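Long-range contacts in fructose 1-phosphate kinase (Staphylococcus aureus, PDB 2JG5), which probably catalyses the ATP-dependent phosphorylation of fructose 1-phosphate to fructose 1,6-bisphosphate, as a member of the pfkB family of carbohydrate kinases: residues Thr4-Asn8 against Ala143-Ile147; Leu116-Lys121 against Gln146-Thr151; Leu176-Pro180 against Thr251-Val256; Ala211-Ile215 against Ile224-Lys228; Ile230-Ala234 against Ile265-Phe269. All coordinates share one frame. Residue numbers count along the deposited sequence, not the author numbering.

Interaction 1: Thr4-Asn8 against Ala143-Ile147; sequences TVTFN and AYAQI
Run T4-T6 as extended strand, then let the backbone drop to phi/psi -66/-37 at F7 as it leaves the sheet. Opposite it, A143-I147 is the start of a regular helix, with I147 N bonded to A143 O at 3.1 Å. The CA atoms of V5 and I147 stand 9.8 Å apart and those of F7 and A143 9.4 Å, a gap filled by side chains from both segments. The aromatic pair comes first. F7 (chi1 -58°, m) turns its edge to the face of Y144 (chi1 -90°) in an offset edge-to-face stack, centroids 5.7 Å apart and planes at 88°, with F7 CE1 3.7 Å from Y144 CE2. This is helix-on-sheet packing in the ribokinase fold: helix 143-154 is the crossover of a beta-alpha-beta unit between parallel strands 128-132 and 157-161, and strand 2-6 lies beside 128-132. Among the apolar contacts, F7 CZ reaches I147 CD1 at 3.6 Å and A143 CB at 4.2 Å, while V5 (chi1 -176°, t) brings CG1 to 4.5 Å from I147 CD1. The one polar group on these contacting side chains, Y144 OH, hydrogen-bonds G133 O beyond the segments.

Interaction 2: Leu116-Lys121 against Gln146-Thr151; sequences LLQQIK and QIAQIT
Helices 116-120 and 146-151 lie side by side, pointing the same way at a signed crossing angle of -24°, axes 9.6 Å apart at closest. Set L117 CA 6.4 Å from I147 CA, and K121 CA 6.0 Å from I150 CA. The main bump is I150 (m, t), filling a hollow walled by L117, I120 and K121: its CD1 lies 3.7 Å from L117 CB and 3.5 Å from L117 O, its CG2 3.5 Å from both I120 O and K121 N. In return I120 (m, m) wedges between I147, I150 and T151, with CG2 3.7 Å from I150 CG2 and from T151 CG2. L117 (m, t) slots in one turn earlier, CD2 3.8 Å from I147 CG1 and CD1 3.6 Å from Q146 OE1; Q146 NE2 hydrogen-bonds D142 OD2. K121 CG closes the outer edge, 3.7 Å from I150 CG2. Both helices rest on the parallel sheet of the ribokinase fold: L116 and I120 meet strands 77-82 and 54-56 respectively, and I147 and T151 meet L158 of strand 157-161.

Interaction 3: Leu176-Pro180 against Thr251-Val256; sequences LFIKP and TVAGMV
This is apolar helix-on-sheet packing near the middle of the ribokinase fold, where helix 247-260 lies against the short, weakly bonded strand 177-178 at the border of the parallel sheet, next to strand 214-217. The two segments come closest in backbone at K179 and V252, CA atoms 7.8 Å apart. F177, extended at phi/psi -152/156 with chi1 69° (p), sends its ring to the helix: CE2 lies 3.8 Å from M255 CG and 4.1 Å from V256 CG2, and CE1 is 4.2 Å from V252 CG2. I178 turns away, so F177 and K179 make the contact. T251 OG1 bonds S247 O, and S247 belongs to a G-S-G-D sequence matching the anion-hole signature of pfkB kinases, so this end of the helix is probably close to the active site, as in relatives. The K179 side chain, t at chi1 and chi2 then p at chi3 and chi4, lays its CD 4.1 Å from T251 CG2 and 3.7 Å from V252 CG2.

Interaction 4: Ala211-Ile215 against Ile224-Lys228; sequences AQSVI and IYIDK
Two backbone hydrogen bonds hold the segments together, both between V214 and I226: V214 N donates to I226 O at 2.9 Å and I226 N to V214 O at 2.7 Å. They make this the hydrogen-bonded pair of an antiparallel ladder, V214 CA to I226 CA 5.1 Å; I215 and Y225 form the adjacent non-hydrogen-bonded pair, I215 CA to Y225 CA 4.4 Å, and the chain directions differ by 174°. Past S213 the bonding goes through water: one molecule donates to Q212 O at 2.6 Å and accepts from K228 N at 2.8 Å. CA-H...O contacts fill the gaps, S213 CA to I226 O at 3.2 Å, I215 CA to I224 O and Y225 CA to V214 O both at 3.4 Å. Y225 (chi1 169°, t) reaches across to the other strand, OH 3.2 Å from S213 CB and weakly bonded to D227 OD1 at 2.8 Å, while its CD1 packs 4.1 Å from I215 CG1. On the other face V214 CB lies 4.4 Å from I226 CD1, and both side chains meet helix 196-208. The segments belong to a beta hairpin, strands 214-217 and 223-226, which starts the four-stranded antiparallel sheet.

Interaction 5: Ile230-Ala234 against Ile265-Phe269; sequences ISIKA and IEKAF
Lay helix 265-269 over one face of strand 230-234 with axes 9.6 Å apart at closest and N-to-C directions at 32° (signed crossing angle -32°). The nearest CA pairs are I232 with E266 at 7.2 Å and A234 with F269 at 7.6 Å. In the extended strand I230, I232 and A234 point at the helix. F269 reaches across from the helix: chi1 -178° (t) with chi2 52° swings the ring onto the strand, CE2 3.4 Å from A234 CB and 3.6 Å from I232 O, and CD2 3.8 Å from I232 CG2. A234, with no more than a methyl, leaves room for that ring. Helix 265-280 here covers one face of the antiparallel sheet of the ribokinase fold, while S231 on the other face meets I200 and R204 of helix 196-208, giving an alpha/beta/alpha layering. I232 takes chi1 -58° (m) and a chi2 of 145°, between wells, which carries CD1 to 3.6 Å from I265 CG2 (I265 is m, t) and 3.8 Å from E266 CG. E266 folds over with chi1 -72° and chi2 87° (m, p), so that its OE2 sits 3.7 Å from I230 CD1, with I230 extended in the t, t rotamer; E266 OE1 makes a weak hydrogen bond to S264 OG. The helix turn itself is held by F269 N to I265 O at 2.8 Å.

In the fold
The five contacts form two groups. Interactions 1 and 2 share Q146 and I147 of helix 143-154, and F7 CE2 touches L116 CD2 at 3.8 Å, making one hydrophobic core on the parallel sheet. In the second group, I178 O and I215 N, 3.1 Å apart, probably bond interaction 3 to the hairpin of interaction 4; Y225 O and I232 N at 2.8 Å do likewise for interactions 4 and 5; and M255 SD, 3.6 Å from F269 CA, joins interactions 3 and 5. The groups do not touch, but interactions 1 and 3 both reach the parallel sheet, centres about 15 Å and nearest atoms about 7 Å apart. Interaction 3 includes the helix whose start probably borders the active site.

Interaction 1: Thr4-Asn8 against Ala143-Ile147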
# COMPACT_ATOMS: atom_id res chain seq x y z
N THR A 4 18.36 2.92 16.84
CA THR A 4 18.48 2.27 15.54
C THR A 4 18.22 3.31 14.45
O THR A 4 17.38 4.20 14.63
CB THR A 4 17.53 1.06 15.42
OG1 THR A 4 16.17 1.50 15.49
CG2 THR A 4 17.80 0.08 16.55
N VAL A 5 18.96 3.25 13.36
CA VAL A 5 18.75 4.18 12.26
C VAL A 5 18.36 3.36 11.02
O VAL A 5 19.08 2.44 10.64
CB VAL A 5 20.00 5.06 12.00
CG1 VAL A 5 19.73 6.11 10.91
CG2 VAL A 5 20.47 5.76 13.30
N THR A 6 17.20 3.66 10.45
CA THR A 6 16.71 3.07 9.21
C THR A 6 16.43 4.24 8.25
O THR A 6 15.50 5.01 8.45
CB THR A 6 15.42 2.20 9.43
OG1 THR A 6 15.66 1.18 10.42
CG2 THR A 6 14.98 1.53 8.16
N PHE A 7 17.27 4.39 7.23
CA PHE A 7 17.12 5.43 6.23
C PHE A 7 15.88 5.29 5.35
O PHE A 7 15.27 6.28 4.97
CB PHE A 7 18.33 5.45 5.30
CG PHE A 7 19.62 5.67 6.00
CD1 PHE A 7 20.71 4.85 5.72
CD2 PHE A 7 19.77 6.70 6.91
CE1 PHE A 7 21.93 5.05 6.35
CE2 PHE A 7 20.98 6.92 7.54
CZ PHE A 7 22.06 6.09 7.27
N ASN A 8 15.53 4.04 5.02
CA ASN A 8 14.46 3.76 4.09
C ASN A 8 13.49 2.69 4.64
O ASN A 8 13.31 1.63 4.03
CB ASN A 8 15.07 3.34 2.74
CG ASN A 8 14.05 3.27 1.61
OD1 ASN A 8 12.93 3.76 1.75
ND2 ASN A 8 14.43 2.65 0.50
N ALA A 143 26.63 8.70 3.85
CA ALA A 143 25.77 8.88 5.02
C ALA A 143 26.22 8.11 6.26
O ALA A 143 26.11 8.61 7.37
CB ALA A 143 24.34 8.53 4.68
N TYR A 144 26.74 6.89 6.06
CA TYR A 144 27.27 6.10 7.17
C TYR A 144 28.41 6.83 7.87
O TYR A 144 28.43 6.93 9.10
CB TYR A 144 27.71 4.69 6.71
CG TYR A 144 26.60 3.68 6.79
CD1 TYR A 144 26.44 2.88 7.92
CD2 TYR A 144 25.68 3.53 5.74
CE1 TYR A 144 25.40 1.95 8.02
CE2 TYR A 144 24.64 2.61 5.83
CZ TYR A 144 24.51 1.83 6.98
OH TYR A 144 23.49 0.92 7.09
N ALA A 145 29.33 7.36 7.07
CA ALA A 145 30.50 8.06 7.57
C ALA A 145 30.13 9.36 8.28
O ALA A 145 30.78 9.74 9.24
CB ALA A 145 31.46 8.36 6.42
N GLN A 146 29.11 10.04 7.77
CA GLN A 146 28.65 11.31 8.33
C GLN A 146 28.03 11.10 9.72
O GLN A 146 28.15 11.95 10.60
CB GLN A 146 27.64 11.99 7.40
CG GLN A 146 28.21 12.44 6.04
CD GLN A 146 27.34 13.51 5.37
OE1 GLN A 146 26.56 14.20 6.03
NE2 GLN A 146 27.46 13.65 4.05
N ILE A 147 27.40 9.94 9.90
CA ILE A 147 26.90 9.54 11.20
C ILE A 147 28.10 9.13 12.07
O ILE A 147 28.30 9.66 13.17
CB ILE A 147 25.81 8.44 11.07
CG1 ILE A 147 24.48 9.07 10.64
CG2 ILE A 147 25.65 7.64 12.37
CD1 ILE A 147 23.56 8.13 9.86

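Interaction 2: Leu116-Lys121 against Gln146-Thr151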
# COMPACT_ATOMS: atom_id res chain seq x y z
N LEU A 116 18.49 14.51 10.91
CA LEU A 116 18.90 13.21 11.44
C LEU A 116 20.25 13.30 12.14
O LEU A 116 20.40 12.81 13.26
CB LEU A 116 18.96 12.14 10.35
CG LEU A 116 19.60 10.80 10.73
CD1 LEU A 116 18.86 10.18 11.91
CD2 LEU A 116 19.64 9.83 9.55
N LEU A 117 21.22 13.91 11.47
CA LEU A 117 22.54 14.17 12.05
C LEU A 117 22.47 14.99 13.33
O LEU A 117 23.29 14.79 14.24
CB LEU A 117 23.42 14.90 11.04
CG LEU A 117 23.78 14.25 9.71
CD1 LEU A 117 24.75 15.15 8.95
CD2 LEU A 117 24.35 12.83 9.92
N GLN A 118 21.53 15.93 13.40
CA GLN A 118 21.37 16.76 14.60
C GLN A 118 20.95 15.90 15.79
O GLN A 118 21.32 16.20 16.92
CB GLN A 118 20.36 17.90 14.37
CG GLN A 118 20.13 18.82 15.60
CD GLN A 118 21.32 19.72 15.92
OE1 GLN A 118 22.14 20.03 15.05
NE2 GLN A 118 21.42 20.16 17.17
N GLN A 119 20.21 14.83 15.52
CA GLN A 119 19.82 13.87 16.55
C GLN A 119 21.01 13.06 17.03
O GLN A 119 21.12 12.75 18.22
CB GLN A 119 18.74 12.93 16.05
CG GLN A 119 17.42 13.60 15.79
CD GLN A 119 16.37 12.63 15.35
OE1 GLN A 119 16.66 11.67 14.63
NE2 GLN A 119 15.13 12.86 15.79
N ILE A 120 21.89 12.68 16.10
CA ILE A 120 23.08 11.91 16.45
C ILE A 120 24.04 12.79 17.24
O ILE A 120 24.77 12.30 18.10
CB ILE A 120 23.78 11.33 15.20
CG1 ILE A 120 22.77 10.64 14.26
CG2 ILE A 120 24.94 10.39 15.61
CD1 ILE A 120 21.99 9.45 14.84
N LYS A 121 24.04 14.09 16.93
CA LYS A 121 24.80 15.08 17.69
C LYS A 121 24.42 15.17 19.17
O LYS A 121 25.22 15.63 19.99
CB LYS A 121 24.72 16.47 17.03
CG LYS A 121 25.69 16.64 15.87
CD LYS A 121 25.38 17.86 15.00
CE LYS A 121 26.23 17.83 13.73
NZ LYS A 121 25.83 18.85 12.72
N GLN A 146 29.11 10.04 7.77
CA GLN A 146 28.65 11.31 8.33
C GLN A 146 28.03 11.10 9.72
O GLN A 146 28.15 11.95 10.60
CB GLN A 146 27.64 11.99 7.40
CG GLN A 146 28.21 12.44 6.04
CD GLN A 146 27.34 13.51 5.37
OE1 GLN A 146 26.56 14.20 6.03
NE2 GLN A 146 27.46 13.65 4.05
N ILE A 147 27.40 9.94 9.90
CA ILE A 147 26.90 9.54 11.20
C ILE A 147 28.10 9.13 12.07
O ILE A 147 28.30 9.66 13.17
CB ILE A 147 25.81 8.44 11.07
CG1 ILE A 147 24.48 9.07 10.64
CG2 ILE A 147 25.65 7.64 12.37
CD1 ILE A 147 23.56 8.13 9.86
N ALA A 148 28.93 8.23 11.54
CA ALA A 148 30.07 7.66 12.28
C ALA A 148 30.98 8.73 12.87
O ALA A 148 31.54 8.58 13.96
CB ALA A 148 30.86 6.73 11.39
N GLN A 149 31.11 9.83 12.14
CA GLN A 149 31.97 10.92 12.52
C GLN A 149 31.47 11.73 13.71
O GLN A 149 32.26 12.30 14.47
CB GLN A 149 32.10 11.83 11.33
CG GLN A 149 33.27 12.70 11.37
CD GLN A 149 33.24 13.63 10.23
OE1 GLN A 149 32.16 14.00 9.75
NE2 GLN A 149 34.43 14.04 9.75
N ILE A 150 30.15 11.81 13.83
CA ILE A 150 29.49 12.47 14.95
C ILE A 150 29.61 11.64 16.23
O ILE A 150 29.88 12.18 17.31
CB ILE A 150 28.01 12.76 14.63
CG1 ILE A 150 27.88 13.80 13.51
CG2 ILE A 150 27.27 13.24 15.89
CD1 ILE A 150 26.46 14.02 13.02
N THR A 151 29.42 10.33 16.10
CA THR A 151 29.47 9.42 17.24
C THR A 151 30.88 9.35 17.79
O THR A 151 31.06 9.18 18.99
CB THR A 151 29.02 7.99 16.89
OG1 THR A 151 29.93 7.41 15.94
CG2 THR A 151 27.61 7.98 16.36

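Interaction 3: Leu176-Pro180 against Thr251-Val256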
# COMPACT_ATOMS: atom_id res chain seq x y z
N LEU A 176 31.81 -0.03 17.27
CA LEU A 176 31.87 -1.05 18.30
C LEU A 176 32.00 -2.44 17.69
O LEU A 176 32.81 -3.24 18.13
CB LEU A 176 30.64 -0.98 19.20
CG LEU A 176 30.54 -2.06 20.26
CD1 LEU A 176 31.54 -1.78 21.38
CD2 LEU A 176 29.11 -2.13 20.79
N PHE A 177 31.16 -2.72 16.70
CA PHE A 177 31.38 -3.81 15.76
C PHE A 177 30.73 -3.52 14.41
O PHE A 177 29.80 -2.72 14.30
CB PHE A 177 30.93 -5.17 16.31
CG PHE A 177 29.44 -5.33 16.47
CD1 PHE A 177 28.68 -5.88 15.45
CD2 PHE A 177 28.81 -4.96 17.66
CE1 PHE A 177 27.30 -6.04 15.60
CE2 PHE A 177 27.44 -5.12 17.83
CZ PHE A 177 26.67 -5.67 16.79
N ILE A 178 31.27 -4.17 13.38
CA ILE A 178 30.62 -4.31 12.08
C ILE A 178 30.28 -5.80 11.84
O ILE A 178 30.78 -6.67 12.56
CB ILE A 178 31.50 -3.76 10.94
CG1 ILE A 178 32.92 -4.34 11.05
CG2 ILE A 178 31.48 -2.23 10.99
CD1 ILE A 178 33.77 -4.15 9.81
N LYS A 179 29.44 -6.09 10.85
CA LYS A 179 28.98 -7.47 10.64
C LYS A 179 29.02 -7.97 9.19
O LYS A 179 27.98 -8.27 8.60
CB LYS A 179 27.58 -7.67 11.26
CG LYS A 179 27.23 -9.13 11.53
CD LYS A 179 25.78 -9.35 11.90
CE LYS A 179 24.86 -9.17 10.71
NZ LYS A 179 25.09 -10.22 9.67
N PRO A 180 30.22 -8.10 8.60
CA PRO A 180 30.24 -8.61 7.23
C PRO A 180 29.99 -10.12 7.16
O PRO A 180 30.06 -10.82 8.17
CB PRO A 180 31.65 -8.28 6.76
CG PRO A 180 32.47 -8.39 8.01
CD PRO A 180 31.58 -7.83 9.10
N THR A 251 20.67 -11.11 14.82
CA THR A 251 22.03 -11.31 15.30
C THR A 251 22.58 -10.00 15.88
O THR A 251 23.10 -9.98 17.00
CB THR A 251 22.95 -11.82 14.17
OG1 THR A 251 22.41 -13.04 13.62
CG2 THR A 251 24.38 -12.09 14.67
N VAL A 252 22.45 -8.91 15.12
CA VAL A 252 22.91 -7.61 15.59
C VAL A 252 22.19 -7.22 16.89
O VAL A 252 22.83 -6.85 17.85
CB VAL A 252 22.73 -6.51 14.52
CG1 VAL A 252 22.83 -5.11 15.16
CG2 VAL A 252 23.76 -6.68 13.41
N ALA A 253 20.86 -7.36 16.92
CA ALA A 253 20.06 -7.07 18.12
C ALA A 253 20.44 -7.93 19.33
O ALA A 253 20.48 -7.45 20.45
CB ALA A 253 18.55 -7.19 17.82
N GLY A 254 20.71 -9.21 19.10
CA GLY A 254 21.15 -10.11 20.17
C GLY A 254 22.44 -9.65 20.82
O GLY A 254 22.57 -9.66 22.05
N MET A 255 23.39 -9.23 19.98
CA MET A 255 24.71 -8.80 20.46
C MET A 255 24.62 -7.51 21.25
O MET A 255 25.19 -7.40 22.34
CB MET A 255 25.68 -8.65 19.28
CG MET A 255 27.12 -8.38 19.72
SD MET A 255 27.95 -9.85 20.39
CE MET A 255 29.45 -9.11 21.02
N VAL A 256 23.90 -6.53 20.70
CA VAL A 256 23.70 -5.26 21.38
C VAL A 256 22.97 -5.46 22.71
O VAL A 256 23.43 -4.95 23.73
CB VAL A 256 22.96 -4.23 20.50
CG1 VAL A 256 22.74 -2.95 21.27
CG2 VAL A 256 23.76 -3.94 19.22

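Interaction 4: Ala211-Ile215 against Ile224-Lys228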
# COMPACT_ATOMS: atom_id res chain seq x y z
N ALA A 211 37.87 -1.11 13.43
CA ALA A 211 36.77 -1.81 14.11
C ALA A 211 37.17 -2.23 15.52
O ALA A 211 38.23 -2.82 15.70
CB ALA A 211 36.31 -3.04 13.30
N GLN A 212 36.34 -1.92 16.51
CA GLN A 212 36.59 -2.35 17.88
C GLN A 212 36.45 -3.87 17.99
O GLN A 212 37.15 -4.52 18.77
CB GLN A 212 35.65 -1.65 18.86
CG GLN A 212 36.04 -0.20 19.18
CD GLN A 212 35.14 0.43 20.24
OE1 GLN A 212 35.01 -0.08 21.36
NE2 GLN A 212 34.51 1.54 19.89
N SER A 213 35.54 -4.42 17.19
CA SER A 213 35.37 -5.86 17.05
C SER A 213 34.59 -6.13 15.76
O SER A 213 34.09 -5.21 15.12
CB SER A 213 34.64 -6.44 18.25
OG SER A 213 33.38 -5.83 18.45
N VAL A 214 34.51 -7.40 15.37
CA VAL A 214 33.88 -7.80 14.11
C VAL A 214 33.16 -9.12 14.32
O VAL A 214 33.75 -10.06 14.85
CB VAL A 214 34.93 -7.98 12.97
CG1 VAL A 214 34.26 -8.46 11.67
CG2 VAL A 214 35.71 -6.70 12.71
N ILE A 215 31.90 -9.18 13.91
CA ILE A 215 31.18 -10.45 13.81
C ILE A 215 31.11 -10.84 12.35
O ILE A 215 30.67 -10.06 11.51
CB ILE A 215 29.75 -10.38 14.40
CG1 ILE A 215 29.80 -10.05 15.89
CG2 ILE A 215 29.03 -11.70 14.18
CD1 ILE A 215 28.44 -9.68 16.47
N ILE A 224 31.67 -16.00 13.67
CA ILE A 224 32.90 -15.76 14.41
C ILE A 224 32.98 -14.32 14.87
O ILE A 224 32.80 -13.38 14.09
CB ILE A 224 34.16 -16.16 13.60
CG1 ILE A 224 34.15 -17.67 13.33
CG2 ILE A 224 35.44 -15.74 14.36
CD1 ILE A 224 35.22 -18.17 12.43
N TYR A 225 33.23 -14.16 16.17
CA TYR A 225 33.47 -12.85 16.74
C TYR A 225 34.98 -12.66 16.78
O TYR A 225 35.71 -13.57 17.19
CB TYR A 225 32.88 -12.77 18.15
CG TYR A 225 33.31 -11.54 18.91
CD1 TYR A 225 32.54 -10.37 18.89
CD2 TYR A 225 34.51 -11.53 19.63
CE1 TYR A 225 32.94 -9.24 19.58
CE2 TYR A 225 34.92 -10.40 20.31
CZ TYR A 225 34.14 -9.27 20.29
OH TYR A 225 34.56 -8.17 20.98
N ILE A 226 35.45 -11.49 16.34
CA ILE A 226 36.89 -11.17 16.39
C ILE A 226 37.16 -9.85 17.12
O ILE A 226 36.57 -8.82 16.79
CB ILE A 226 37.56 -11.12 14.98
CG1 ILE A 226 37.27 -12.38 14.15
CG2 ILE A 226 39.07 -10.93 15.11
CD1 ILE A 226 36.03 -12.27 13.27
N ASP A 227 38.09 -9.92 18.08
CA ASP A 227 38.53 -8.82 18.94
C ASP A 227 40.00 -8.57 18.67
O ASP A 227 40.63 -9.33 17.93
CB ASP A 227 38.46 -9.31 20.38
CG ASP A 227 37.78 -8.36 21.30
OD1 ASP A 227 37.20 -7.37 20.80
OD2 ASP A 227 37.80 -8.64 22.51
N LYS A 228 40.57 -7.55 19.31
CA LYS A 228 42.03 -7.38 19.35
C LYS A 228 42.67 -8.45 20.24
O LYS A 228 43.81 -8.85 20.03
CB LYS A 228 42.42 -5.97 19.85
CG LYS A 228 43.89 -5.57 19.63
CD LYS A 228 44.27 -4.32 20.45
CE LYS A 228 45.79 -4.19 20.69
NZ LYS A 228 46.50 -3.29 19.71
O HOH W 1 39.47 -5.02 19.71

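Interaction 5: Ile230-Ala234 against Ile265-Phe269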
# COMPACT_ATOMS: atom_id res chain seq x y z
N ILE A 230 40.82 -11.50 21.45
CA ILE A 230 40.20 -12.83 21.37
C ILE A 230 39.40 -13.03 20.06
O ILE A 230 38.95 -12.08 19.45
CB ILE A 230 39.27 -13.08 22.60
CG1 ILE A 230 39.05 -14.58 22.84
CG2 ILE A 230 37.94 -12.32 22.47
CD1 ILE A 230 38.37 -14.92 24.17
N SER A 231 39.25 -14.29 19.64
CA SER A 231 38.24 -14.63 18.65
C SER A 231 37.37 -15.79 19.14
O SER A 231 37.86 -16.69 19.80
CB SER A 231 38.85 -14.93 17.28
OG SER A 231 39.76 -16.01 17.36
N ILE A 232 36.09 -15.74 18.84
CA ILE A 232 35.15 -16.74 19.37
C ILE A 232 34.38 -17.42 18.24
O ILE A 232 33.99 -16.79 17.24
CB ILE A 232 34.17 -16.11 20.40
CG1 ILE A 232 34.94 -15.47 21.56
CG2 ILE A 232 33.19 -17.18 20.96
CD1 ILE A 232 34.30 -14.23 22.11
N LYS A 233 34.17 -18.72 18.40
CA LYS A 233 33.38 -19.48 17.44
C LYS A 233 32.03 -19.85 18.03
O LYS A 233 31.95 -20.50 19.08
CB LYS A 233 34.14 -20.72 16.96
CG LYS A 233 33.39 -21.56 15.93
CD LYS A 233 33.15 -20.80 14.62
CE LYS A 233 32.18 -21.52 13.71
NZ LYS A 233 32.81 -22.68 13.01
N ALA A 234 30.98 -19.42 17.35
CA ALA A 234 29.62 -19.85 17.68
C ALA A 234 29.15 -20.87 16.66
O ALA A 234 29.38 -20.71 15.45
CB ALA A 234 28.69 -18.67 17.73
N ILE A 265 31.14 -10.67 26.59
CA ILE A 265 31.28 -10.73 25.14
C ILE A 265 30.81 -12.10 24.62
O ILE A 265 29.98 -12.16 23.70
CB ILE A 265 32.72 -10.35 24.69
CG1 ILE A 265 32.80 -8.85 24.45
CG2 ILE A 265 33.11 -11.06 23.40
CD1 ILE A 265 34.17 -8.26 24.72
N GLU A 266 31.29 -13.17 25.25
CA GLU A 266 30.98 -14.55 24.85
C GLU A 266 29.49 -14.87 24.89
O GLU A 266 28.95 -15.42 23.93
CB GLU A 266 31.72 -15.56 25.75
CG GLU A 266 33.23 -15.65 25.52
CD GLU A 266 34.03 -14.64 26.35
OE1 GLU A 266 33.43 -13.81 27.07
OE2 GLU A 266 35.28 -14.69 26.28
N LYS A 267 28.84 -14.54 26.00
CA LYS A 267 27.42 -14.84 26.15
C LYS A 267 26.56 -13.92 25.30
O LYS A 267 25.53 -14.36 24.77
CB LYS A 267 27.02 -14.78 27.62
CG LYS A 267 27.61 -15.92 28.43
CD LYS A 267 26.78 -17.18 28.28
CE LYS A 267 27.52 -18.40 28.78
NZ LYS A 267 26.53 -19.42 29.20
N ALA A 268 26.98 -12.66 25.17
CA ALA A 268 26.31 -11.70 24.28
C ALA A 268 26.34 -12.22 22.85
O ALA A 268 25.34 -12.16 22.14
CB ALA A 268 26.97 -10.35 24.36
N PHE A 269 27.50 -12.76 22.46
CA PHE A 269 27.70 -13.34 21.13
C PHE A 269 26.83 -14.58 20.94
O PHE A 269 26.15 -14.71 19.92
CB PHE A 269 29.19 -13.64 20.90
CG PHE A 269 29.51 -14.20 19.53
CD1 PHE A 269 29.09 -13.55 18.37
CD2 PHE A 269 30.28 -15.35 19.41
CE1 PHE A 269 29.41 -14.06 17.10
CE2 PHE A 269 30.62 -15.86 18.15
CZ PHE A 269 30.17 -15.22 17.00